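Local coordinates for putative membrane anchored protein (Corynebacterium diphtheriae, PDB 3LSO) that is of unknown function but is probably anchored to the cell membrane, with an N-terminal domain assigned to the early-set (E-set) group of immunoglobulin-like folds, at residues C32-A37 against Y41-K46; A61-D66 against P216-E221; V102-N107 against L111-G116; L161-S166 against A172-T177. All coordinates share one frame; numbering follows the deposited sequence.

All four contacts involve the N-terminal part of this all-beta, elongated chain. Contacts 1 and 4 are two beta hairpins, strands 25-36 with 41-54 and 150-167 with 170-177. Their centres lie 9 Å apart, since strands 25-36 and 170-177 pair with each other and the disulfide C32-C176 ties them covalently, joining two strands far apart in sequence. Contact 3 comes between them along the chain, its centre 30 Å from that of contact 1 and 22 Å from that of contact 4. Contact 2 encloses contacts 3 and 4 in sequence and reaches out to the loop after strand 208-214, linking the N-terminal domain to the following beta region.

Contact 1 of 4, residues C32-A37 against Y41-K46; sequences CSVSAA and YKFNQK
F43 carries its CG between the backbone N and the carbonyl carbon (chi1 70°), which swings the ring back over its cross-strand neighbour V34. V34 in turn holds CG1 anti to the backbone N (chi1 -177°) and CG2 beside it, which puts CG2 over the ring face near the rim and CG1 just beyond the ring's edge, beside CE2. The two side chains lie alongside each other and point the same way. V34 CB stands over one ring face, 3.9 Å from the F43 ring centroid, a CH-pi contact offset toward the rim. V34 CG2 meets F43 CZ at 3.7 Å, and V34 CG1 reaches F43 CE2.

The two residues form a hydrogen-bonded pair of an antiparallel beta hairpin, as do C32 with Q45 and A36 with Y41. V34 N donates to F43 O at 2.9 Å; the return bond, from F43 N to V34 O, is longer at 3.3 Å. At the turn end A36 N binds Y41 O at 2.8 Å. There A36 CB also lies against Y41 CB, 4.0 Å away. The same face holds C32, whose SG forms the disulfide with C176, and V34 also rests on A172 and T174 of strand 170-177.

S33, S35, K42 and N44 occupy the other face. There the extended K42 chain runs past the S35 hydroxyl, K42 CE lying 3.8 Å from S35 OG, a plain van der Waals approach. The V34, F43 and A36 face is thus mainly apolar and includes the disulfide, with Q45 and the Y41 hydroxyl as polar members, and strand 170-177 partly covers it; the other face is polar throughout, with K42 and N44 exposed.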
loop_
_atom_site.group_PDB
_atom_site.type_symbol
_atom_site.label_atom_id
_atom_site.label_comp_id
_atom_site.label_asym_id
_atom_site.label_seq_id
_atom_site.Cartn_x
_atom_site.Cartn_y
_atom_site.Cartn_z
ATOM N N CYS B 32 20.569 -22.845 39.463
ATOM C CA CYS B 32 21.748 -22.019 39.710
ATOM C C CYS B 32 22.864 -22.758 40.445
ATOM O O CYS B 32 22.609 -23.423 41.441
ATOM C CB CYS B 32 21.342 -20.752 40.467
ATOM S SG CYS B 32 20.178 -19.716 39.522
ATOM N N SER B 33 24.085 -22.669 39.921
ATOM C CA SER B 33 25.283 -23.127 40.626
ATOM C C SER B 33 26.086 -21.945 41.132
ATOM O O SER B 33 26.362 -20.996 40.387
ATOM C CB SER B 33 26.197 -23.966 39.728
ATOM O OG SER B 33 25.595 -25.186 39.382
ATOM N N VAL B 34 26.471 -22.025 42.398
ATOM C CA VAL B 34 27.402 -21.081 42.991
ATOM C C VAL B 34 28.737 -21.769 43.192
ATOM O O VAL B 34 28.804 -22.915 43.634
ATOM C CB VAL B 34 26.910 -20.600 44.352
ATOM C CG1 VAL B 34 27.871 -19.543 44.918
ATOM C CG2 VAL B 34 25.471 -20.077 44.246
ATOM N N SER B 35 29.799 -21.066 42.831
ATOM C CA SER B 35 31.163 -21.500 43.108
ATOM C C SER B 35 31.894 -20.350 43.812
ATOM O O SER B 35 32.064 -19.259 43.264
ATOM C CB SER B 35 31.876 -21.916 41.825
ATOM O OG SER B 35 33.133 -22.506 42.113
ATOM N N ALA B 36 32.277 -20.590 45.053
ATOM C CA ALA B 36 32.970 -19.589 45.853
ATOM C C ALA B 36 34.309 -20.116 46.334
ATOM O O ALA B 36 34.535 -21.335 46.390
ATOM C CB ALA B 36 32.117 -19.180 47.050
ATOM N N ALA B 37 35.181 -19.183 46.692
ATOM C CA ALA B 37 36.438 -19.490 47.339
ATOM C C ALA B 37 37.324 -20.337 46.442
ATOM O O ALA B 37 37.749 -21.424 46.818
ATOM C CB ALA B 37 36.180 -20.184 48.648
ATOM N N TYR B 41 34.103 -23.986 47.631
ATOM C CA TYR B 41 32.797 -23.835 48.269
ATOM C C TYR B 41 31.733 -23.865 47.163
ATOM O O TYR B 41 31.489 -22.872 46.492
ATOM C CB TYR B 41 32.752 -22.526 49.087
ATOM C CG TYR B 41 31.654 -22.435 50.128
ATOM C CD1 TYR B 41 31.865 -22.888 51.434
ATOM C CD2 TYR B 41 30.401 -21.885 49.814
ATOM C CE1 TYR B 41 30.850 -22.804 52.399
ATOM C CE2 TYR B 41 29.381 -21.796 50.768
ATOM C CZ TYR B 41 29.615 -22.253 52.060
ATOM O OH TYR B 41 28.619 -22.182 53.017
ATOM N N LYS B 42 31.137 -25.028 46.943
ATOM C CA LYS B 42 30.161 -25.194 45.877
ATOM C C LYS B 42 28.813 -25.509 46.498
ATOM O O LYS B 42 28.701 -26.429 47.305
ATOM C CB LYS B 42 30.603 -26.306 44.908
ATOM C CG LYS B 42 31.873 -25.960 44.133
ATOM C CD LYS B 42 32.292 -26.995 43.090
ATOM C CE LYS B 42 33.306 -26.352 42.133
ATOM N NZ LYS B 42 34.185 -27.292 41.378
ATOM N N PHE B 43 27.810 -24.705 46.181
ATOM C CA PHE B 43 26.435 -25.082 46.458
ATOM C C PHE B 43 25.549 -24.731 45.245
ATOM O O PHE B 43 26.044 -24.245 44.224
ATOM C CB PHE B 43 25.931 -24.538 47.817
ATOM C CG PHE B 43 25.734 -23.053 47.853
ATOM C CD1 PHE B 43 24.475 -22.502 47.634
ATOM C CD2 PHE B 43 26.804 -22.199 48.101
ATOM C CE1 PHE B 43 24.284 -21.117 47.642
ATOM C CE2 PHE B 43 26.620 -20.810 48.117
ATOM C CZ PHE B 43 25.353 -20.272 47.892
ATOM N N ASN B 44 24.243 -24.940 45.370
ATOM C CA ASN B 44 23.443 -25.327 44.230
ATOM C C ASN B 44 21.959 -25.156 44.542
ATOM O O ASN B 44 21.451 -25.757 45.494
ATOM C CB ASN B 44 23.784 -26.807 43.994
ATOM C CG ASN B 44 23.075 -27.390 42.847
ATOM O OD1 ASN B 44 23.265 -26.955 41.714
ATOM N ND2 ASN B 44 22.262 -28.400 43.106
ATOM N N GLN B 45 21.249 -24.344 43.765
ATOM C CA GLN B 45 19.837 -24.087 44.084
ATOM C C GLN B 45 18.896 -23.868 42.904
ATOM O O GLN B 45 19.107 -22.970 42.094
ATOM C CB GLN B 45 19.716 -22.901 45.042
ATOM C CG GLN B 45 18.456 -22.957 45.917
ATOM C CD GLN B 45 18.075 -21.605 46.500
ATOM O OE1 GLN B 45 18.628 -20.565 46.116
ATOM N NE2 GLN B 45 17.116 -21.610 47.422
ATOM N N LYS B 46 17.849 -24.685 42.843
ATOM C CA LYS B 46 16.787 -24.526 41.857
ATOM C C LYS B 46 15.920 -23.334 42.216
ATOM O O LYS B 46 15.629 -23.108 43.387
ATOM C CB LYS B 46 15.921 -25.789 41.763
ATOM C CG LYS B 46 16.399 -26.816 40.736
ATOM C CD LYS B 46 15.357 -27.894 40.454
ATOM C CE LYS B 46 15.256 -28.893 41.598
ATOM N NZ LYS B 46 16.614 -29.316 42.053
#

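Contact 2 of 4, residues A61-D66 against P216-E221; sequences AGTGFD and PEKLNE
The G62 peptide carbonyl is approached from above its plane by the ammonium group of K218, whose NZ stands 57° out of that plane and so away from the oxygen's lone pairs. K218 NZ donates a hydrogen bond to G62 O at 2.7 Å, and the C=O...N angle of 111° makes this a strongly bent approach over the carbonyl. Close by, T63 O lies at the edge of the F65 ring, in its plane, inside the N-terminal domain.

K218 NZ also reaches T63 OG1, a weak hydrogen bond of 3.1 Å. The T63 rotation (chi1 -72°) keeps OG1 beside the backbone N, on the side where the G62 carbonyl meets the lysine, and one ammonium group can reach both acceptors. The two side chains cross at about a right angle. Extended beyond CG, K218 spans the distance from a loop between strands 208-214 and 226-231 to the turn that leads into strand 64-77. A single lysine bridges the N-terminal region, probably immunoglobulin-like as an E-set member, and the beta region after it. The backbones stay well apart, with G62 CA 9.2 Å from K218 CA. On the N-terminal side, backbone bonds of A61 with D190 and of G62 with A146 fix the turn that presents both acceptors.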
loop_
_atom_site.group_PDB
_atom_site.type_symbol
_atom_site.label_atom_id
_atom_site.label_comp_id
_atom_site.label_asym_id
_atom_site.label_seq_id
_atom_site.Cartn_x
_atom_site.Cartn_y
_atom_site.Cartn_z
ATOM N N ALA B 61 12.277 -3.048 9.132
ATOM C CA ALA B 61 13.720 -3.194 9.044
ATOM C C ALA B 61 14.382 -1.830 8.960
ATOM O O ALA B 61 13.921 -0.939 8.238
ATOM C CB ALA B 61 14.098 -4.043 7.848
ATOM N N GLY B 62 15.451 -1.663 9.726
ATOM C CA GLY B 62 16.216 -0.427 9.701
ATOM C C GLY B 62 15.612 0.698 10.532
ATOM O O GLY B 62 16.207 1.780 10.631
ATOM N N THR B 63 14.439 0.455 11.123
ATOM C CA THR B 63 13.830 1.409 12.059
ATOM C C THR B 63 14.073 0.976 13.505
ATOM O O THR B 63 13.745 -0.148 13.893
ATOM C CB THR B 63 12.312 1.620 11.791
ATOM O OG1 THR B 63 12.138 2.383 10.588
ATOM C CG2 THR B 63 11.630 2.364 12.939
ATOM N N GLY B 64 14.662 1.884 14.282
ATOM C CA GLY B 64 14.886 1.685 15.699
ATOM C C GLY B 64 13.597 1.545 16.481
ATOM O O GLY B 64 12.572 2.117 16.112
ATOM N N PHE B 65 13.659 0.767 17.561
ATOM C CA PHE B 65 12.519 0.557 18.460
ATOM C C PHE B 65 12.981 0.109 19.847
ATOM O O PHE B 65 14.108 -0.342 20.011
ATOM C CB PHE B 65 11.525 -0.452 17.862
ATOM C CG PHE B 65 12.097 -1.833 17.668
ATOM C CD1 PHE B 65 11.936 -2.812 18.653
ATOM C CD2 PHE B 65 12.797 -2.156 16.502
ATOM C CE1 PHE B 65 12.452 -4.085 18.479
ATOM C CE2 PHE B 65 13.326 -3.425 16.321
ATOM C CZ PHE B 65 13.151 -4.393 17.305
ATOM N N ASP B 66 12.083 0.213 20.821
ATOM C CA ASP B 66 12.403 0.006 22.224
ATOM C C ASP B 66 11.776 -1.256 22.800
ATOM O O ASP B 66 10.589 -1.503 22.618
ATOM C CB ASP B 66 11.934 1.219 23.030
ATOM C CG ASP B 66 12.610 2.497 22.591
ATOM O OD1 ASP B 66 13.851 2.553 22.685
ATOM O OD2 ASP B 66 11.915 3.445 22.144
ATOM N N PRO B 216 12.006 7.762 0.771
ATOM C CA PRO B 216 12.159 7.860 2.229
ATOM C C PRO B 216 13.462 8.560 2.632
ATOM O O PRO B 216 14.538 8.229 2.107
ATOM C CB PRO B 216 12.171 6.396 2.682
ATOM C CG PRO B 216 12.532 5.616 1.449
ATOM C CD PRO B 216 11.898 6.360 0.326
ATOM N N GLU B 217 13.348 9.515 3.560
ATOM C CA GLU B 217 14.463 10.358 4.009
ATOM C C GLU B 217 15.753 9.576 4.216
ATOM O O GLU B 217 16.846 10.110 4.045
ATOM C CB GLU B 217 14.088 11.105 5.300
ATOM N N LYS B 218 15.605 8.304 4.570
ATOM C CA LYS B 218 16.726 7.458 4.949
ATOM C C LYS B 218 17.714 7.142 3.836
ATOM O O LYS B 218 18.918 7.054 4.087
ATOM C CB LYS B 218 16.214 6.175 5.586
ATOM C CG LYS B 218 16.079 6.309 7.088
ATOM C CD LYS B 218 15.138 5.269 7.660
ATOM C CE LYS B 218 15.510 4.948 9.100
ATOM N NZ LYS B 218 14.770 3.743 9.546
ATOM N N LEU B 219 17.211 6.996 2.614
ATOM C CA LEU B 219 18.042 6.565 1.492
ATOM C C LEU B 219 18.686 7.739 0.757
ATOM O O LEU B 219 19.456 7.560 -0.194
ATOM C CB LEU B 219 17.216 5.696 0.548
ATOM C CG LEU B 219 16.592 4.473 1.227
ATOM C CD1 LEU B 219 15.414 3.972 0.434
ATOM C CD2 LEU B 219 17.624 3.362 1.443
ATOM N N ASN B 220 18.380 8.942 1.228
ATOM C CA ASN B 220 18.880 10.163 0.629
ATOM C C ASN B 220 19.426 11.117 1.687
ATOM O O ASN B 220 19.349 12.340 1.533
ATOM C CB ASN B 220 17.749 10.834 -0.144
ATOM C CG ASN B 220 18.236 11.541 -1.386
ATOM O OD1 ASN B 220 18.300 12.773 -1.428
ATOM N ND2 ASN B 220 18.590 10.764 -2.411
ATOM N N GLU B 221 19.985 10.550 2.754
ATOM C CA GLU B 221 20.406 11.323 3.920
ATOM C C GLU B 221 21.317 12.503 3.556
ATOM O O GLU B 221 21.425 13.470 4.315
ATOM C CB GLU B 221 21.065 10.414 4.961
#

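Contact 3 of 4, residues V102-N107 against L111-G116; sequences VKLDGN and LSLSNG
Two short strands, 102-104 and 111-114, run roughly antiparallel but too far apart to pair, their axes 7.4 Å from each other; side-chain packing joins them instead. L113 and L104 carry most of it. L113 places its CG anti to the backbone N (chi1 -175°), which sends the side chain across to the other strand, where CD2 settles against the backbone, 3.5 Å from V102 O and 3.7 Å from K103 CA. On its flank L113 CD2 also meets V102 CG1 at 3.9 Å, the two side chains crossing at about a right angle.

L104 comes the other way: its CD1 rests on L113 CB at 3.8 Å and on S112 CA at 4.0 Å. L104 CD2 approaches L111 CB at 4.5 Å.

Each strand has its backbone partner in another place. K103 bonds to Q145 on strand 132-146, and S112 to S119 on strand 117-129, while L104 also packs against L118 and L144 and L113 against V98. The leucines thus join two short strands that pair with neighbouring long strands. Such apolar contact near the surface, between strands not paired with each other, is consistent with packing at the margin of an all-beta, E-set-like domain.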
loop_
_atom_site.group_PDB
_atom_site.type_symbol
_atom_site.label_atom_id
_atom_site.label_comp_id
_atom_site.label_asym_id
_atom_site.label_seq_id
_atom_site.Cartn_x
_atom_site.Cartn_y
_atom_site.Cartn_z
ATOM N N VAL B 102 19.102 -8.862 14.080
ATOM C CA VAL B 102 18.947 -7.664 14.897
ATOM C C VAL B 102 20.305 -7.099 15.355
ATOM O O VAL B 102 21.271 -7.845 15.553
ATOM C CB VAL B 102 18.051 -7.973 16.118
ATOM C CG1 VAL B 102 18.883 -8.518 17.237
ATOM C CG2 VAL B 102 17.303 -6.753 16.587
ATOM N N LYS B 103 20.364 -5.776 15.500
ATOM C CA LYS B 103 21.530 -5.094 16.053
ATOM C C LYS B 103 21.094 -3.964 17.017
ATOM O O LYS B 103 19.949 -3.494 16.967
ATOM C CB LYS B 103 22.452 -4.585 14.930
ATOM C CG LYS B 103 22.005 -3.298 14.263
ATOM C CD LYS B 103 22.838 -2.984 13.028
ATOM C CE LYS B 103 22.821 -1.483 12.703
ATOM N NZ LYS B 103 22.901 -1.224 11.234
ATOM N N LEU B 104 22.002 -3.553 17.903
ATOM C CA LEU B 104 21.759 -2.446 18.838
ATOM C C LEU B 104 21.761 -1.102 18.127
ATOM O O LEU B 104 22.579 -0.865 17.239
ATOM C CB LEU B 104 22.830 -2.434 19.931
ATOM C CG LEU B 104 22.985 -3.744 20.704
ATOM C CD1 LEU B 104 24.375 -3.918 21.317
ATOM C CD2 LEU B 104 21.933 -3.823 21.770
ATOM N N ASP B 105 20.855 -0.223 18.535
ATOM C CA ASP B 105 20.822 1.129 18.007
ATOM C C ASP B 105 21.479 2.110 18.991
ATOM O O ASP B 105 20.848 2.530 19.961
ATOM C CB ASP B 105 19.380 1.546 17.692
ATOM C CG ASP B 105 19.306 2.682 16.674
ATOM O OD1 ASP B 105 20.359 3.072 16.106
ATOM O OD2 ASP B 105 18.185 3.188 16.431
ATOM N N GLY B 106 22.744 2.464 18.747
ATOM C CA GLY B 106 23.485 3.385 19.622
ATOM C C GLY B 106 24.306 2.686 20.704
ATOM O O GLY B 106 24.068 1.508 21.022
ATOM N N ASN B 107 25.275 3.398 21.274
ATOM C CA ASN B 107 26.112 2.800 22.316
ATOM C C ASN B 107 25.464 2.858 23.699
ATOM O O ASN B 107 25.485 3.881 24.387
ATOM C CB ASN B 107 27.543 3.369 22.327
ATOM C CG ASN B 107 28.476 2.648 21.348
ATOM O OD1 ASN B 107 28.425 1.418 21.203
ATOM N ND2 ASN B 107 29.342 3.419 20.677
ATOM N N LEU B 111 25.221 -3.104 27.531
ATOM C CA LEU B 111 24.650 -4.040 26.572
ATOM C C LEU B 111 25.620 -4.394 25.452
ATOM O O LEU B 111 26.398 -3.544 24.974
ATOM C CB LEU B 111 23.326 -3.531 25.996
ATOM C CG LEU B 111 22.351 -2.829 26.943
ATOM C CD1 LEU B 111 21.135 -2.362 26.180
ATOM C CD2 LEU B 111 21.922 -3.709 28.078
ATOM N N SER B 112 25.567 -5.658 25.045
ATOM C CA SER B 112 26.370 -6.146 23.935
ATOM C C SER B 112 25.621 -7.230 23.168
ATOM O O SER B 112 24.716 -7.873 23.703
ATOM C CB SER B 112 27.716 -6.668 24.439
ATOM O OG SER B 112 27.532 -7.661 25.436
ATOM N N LEU B 113 26.011 -7.427 21.915
ATOM C CA LEU B 113 25.321 -8.335 21.033
ATOM C C LEU B 113 26.305 -9.121 20.193
ATOM O O LEU B 113 26.829 -8.631 19.199
ATOM C CB LEU B 113 24.347 -7.554 20.150
ATOM C CG LEU B 113 23.377 -8.254 19.185
ATOM C CD1 LEU B 113 22.832 -9.543 19.731
ATOM C CD2 LEU B 113 22.236 -7.330 18.897
ATOM N N SER B 114 26.547 -10.358 20.588
ATOM C CA SER B 114 27.471 -11.204 19.859
ATOM C C SER B 114 26.809 -12.489 19.364
ATOM O O SER B 114 26.276 -13.272 20.162
ATOM C CB SER B 114 28.683 -11.535 20.733
ATOM O OG SER B 114 29.623 -12.310 20.011
ATOM N N ASN B 115 26.853 -12.698 18.045
ATOM C CA ASN B 115 26.481 -13.987 17.456
ATOM C C ASN B 115 25.087 -14.427 17.961
ATOM O O ASN B 115 24.897 -15.529 18.501
ATOM C CB ASN B 115 27.597 -15.025 17.745
ATOM C CG ASN B 115 27.327 -16.397 17.128
ATOM O OD1 ASN B 115 27.011 -16.519 15.937
ATOM N ND2 ASN B 115 27.464 -17.440 17.943
ATOM N N GLY B 116 24.125 -13.519 17.802
ATOM C CA GLY B 116 22.737 -13.780 18.143
ATOM C C GLY B 116 22.394 -13.720 19.620
ATOM O O GLY B 116 21.230 -13.886 20.008
#

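Contact 4 of 4, residues L161-S166 against A172-T177; sequences LTNTAS and ANTTCT
Backbone hydrogen bonds between L161-S166 and A172-T177 dominate, spread over three hydrogen-bonded antiparallel pairs. A165 and A172 exchange two bonds of 2.8 Å, A165 N to A172 O and A172 N to A165 O. In the middle pair T174 N donates to N163 O at 2.9 Å and N163 N to T174 O. At the far end C176 N donates to L161 O at 2.8 Å, whereas the return from L161 N to C176 O is weak, at 3.4 Å. T162 CA and T164 CA add CA-H...O contacts to T174 O and A172 O.

One polar side-chain bond crosses the strands. T164 OG1 donates to N173 OD1 at 3.0 Å, in the carbonyl plane and on a lone pair. T164 holds OG1 anti to its carbonyl carbon (chi1 -64°), and N173 its CG likewise (chi1 -58°), which leaves the two lying side by side.

The strands form a beta hairpin in the E-set-like N-terminal domain, with strand 87-97 flanking 150-167 and strand 25-36 flanking 170-177. N163 accordingly packs on L89 and S92, and A172 on V34 and A36.

On the face shared by L161 and C176 the apolar contact is L161 CD2 against C176 SG, 3.9 Å apart. Both residues are buried, C176 SG being bonded to C32 SG of strand 25-36.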
loop_
_atom_site.group_PDB
_atom_site.type_symbol
_atom_site.label_atom_id
_atom_site.label_comp_id
_atom_site.label_asym_id
_atom_site.label_seq_id
_atom_site.Cartn_x
_atom_site.Cartn_y
_atom_site.Cartn_z
ATOM N N LEU B 161 21.529 -16.740 33.006
ATOM C CA LEU B 161 21.972 -15.757 33.984
ATOM C C LEU B 161 23.286 -16.168 34.636
ATOM O O LEU B 161 23.443 -17.317 35.054
ATOM C CB LEU B 161 20.874 -15.586 35.028
ATOM C CG LEU B 161 20.895 -14.404 35.982
ATOM C CD1 LEU B 161 19.453 -13.955 36.238
ATOM C CD2 LEU B 161 21.599 -14.766 37.301
ATOM N N THR B 162 24.234 -15.229 34.686
ATOM C CA THR B 162 25.471 -15.410 35.433
ATOM C C THR B 162 25.718 -14.141 36.203
ATOM O O THR B 162 25.467 -13.041 35.694
ATOM C CB THR B 162 26.705 -15.591 34.542
ATOM O OG1 THR B 162 27.019 -14.340 33.909
ATOM C CG2 THR B 162 26.533 -16.699 33.494
ATOM N N ASN B 163 26.207 -14.280 37.429
ATOM C CA ASN B 163 26.661 -13.122 38.169
ATOM C C ASN B 163 27.913 -13.470 38.935
ATOM O O ASN B 163 28.316 -14.645 38.990
ATOM C CB ASN B 163 25.570 -12.570 39.092
ATOM C CG ASN B 163 25.415 -13.378 40.351
ATOM O OD1 ASN B 163 24.931 -14.510 40.324
ATOM N ND2 ASN B 163 25.835 -12.810 41.464
ATOM N N THR B 164 28.527 -12.433 39.499
ATOM C CA THR B 164 29.693 -12.559 40.354
ATOM C C THR B 164 29.522 -11.633 41.528
ATOM O O THR B 164 29.309 -10.439 41.366
ATOM C CB THR B 164 30.990 -12.274 39.584
ATOM O OG1 THR B 164 31.129 -13.279 38.565
ATOM C CG2 THR B 164 32.201 -12.297 40.516
ATOM N N ALA B 165 29.596 -12.219 42.710
ATOM C CA ALA B 165 29.304 -11.521 43.932
ATOM C C ALA B 165 30.540 -11.431 44.796
ATOM O O ALA B 165 31.297 -12.397 44.931
ATOM C CB ALA B 165 28.189 -12.224 44.691
ATOM N N SER B 166 30.723 -10.264 45.397
ATOM C CA SER B 166 31.771 -10.066 46.384
ATOM C C SER B 166 31.166 -10.048 47.793
ATOM O O SER B 166 30.370 -9.162 48.127
ATOM C CB SER B 166 32.526 -8.776 46.091
ATOM O OG SER B 166 33.548 -8.607 47.036
ATOM N N ALA B 172 32.193 -15.081 44.715
ATOM C CA ALA B 172 31.333 -16.190 44.284
ATOM C C ALA B 172 30.767 -16.020 42.875
ATOM O O ALA B 172 30.221 -14.959 42.537
ATOM C CB ALA B 172 30.212 -16.426 45.280
ATOM N N ASN B 173 30.894 -17.071 42.063
ATOM C CA ASN B 173 30.375 -17.054 40.704
ATOM C C ASN B 173 29.120 -17.891 40.618
ATOM O O ASN B 173 29.158 -19.096 40.804
ATOM C CB ASN B 173 31.417 -17.567 39.707
ATOM C CG ASN B 173 32.710 -16.771 39.744
ATOM O OD1 ASN B 173 32.712 -15.533 39.638
ATOM N ND2 ASN B 173 33.830 -17.481 39.895
ATOM N N THR B 174 28.002 -17.250 40.329
ATOM C CA THR B 174 26.762 -17.969 40.187
ATOM C C THR B 174 26.492 -18.215 38.717
ATOM O O THR B 174 26.645 -17.310 37.900
ATOM C CB THR B 174 25.620 -17.177 40.802
ATOM O OG1 THR B 174 25.994 -16.769 42.123
ATOM C CG2 THR B 174 24.341 -18.013 40.867
ATOM N N THR B 175 26.106 -19.438 38.374
ATOM C CA THR B 175 25.702 -19.751 37.008
ATOM C C THR B 175 24.319 -20.377 37.039
ATOM O O THR B 175 24.107 -21.345 37.754
ATOM C CB THR B 175 26.677 -20.716 36.343
ATOM O OG1 THR B 175 27.755 -19.971 35.802
ATOM C CG2 THR B 175 26.007 -21.475 35.198
ATOM N N CYS B 176 23.397 -19.826 36.258
ATOM C CA CYS B 176 22.034 -20.304 36.210
ATOM C C CYS B 176 21.670 -20.791 34.821
ATOM O O CYS B 176 21.828 -20.054 33.847
ATOM C CB CYS B 176 21.073 -19.197 36.617
ATOM S SG CYS B 176 21.369 -18.553 38.253
ATOM N N THR B 177 21.168 -22.023 34.743
ATOM C CA THR B 177 20.731 -22.605 33.484
ATOM C C THR B 177 19.244 -22.883 33.525
ATOM O O THR B 177 18.694 -23.250 34.567
ATOM C CB THR B 177 21.424 -23.959 33.190
ATOM O OG1 THR B 177 20.836 -24.987 34.005
ATOM C CG2 THR B 177 22.940 -23.894 33.418
#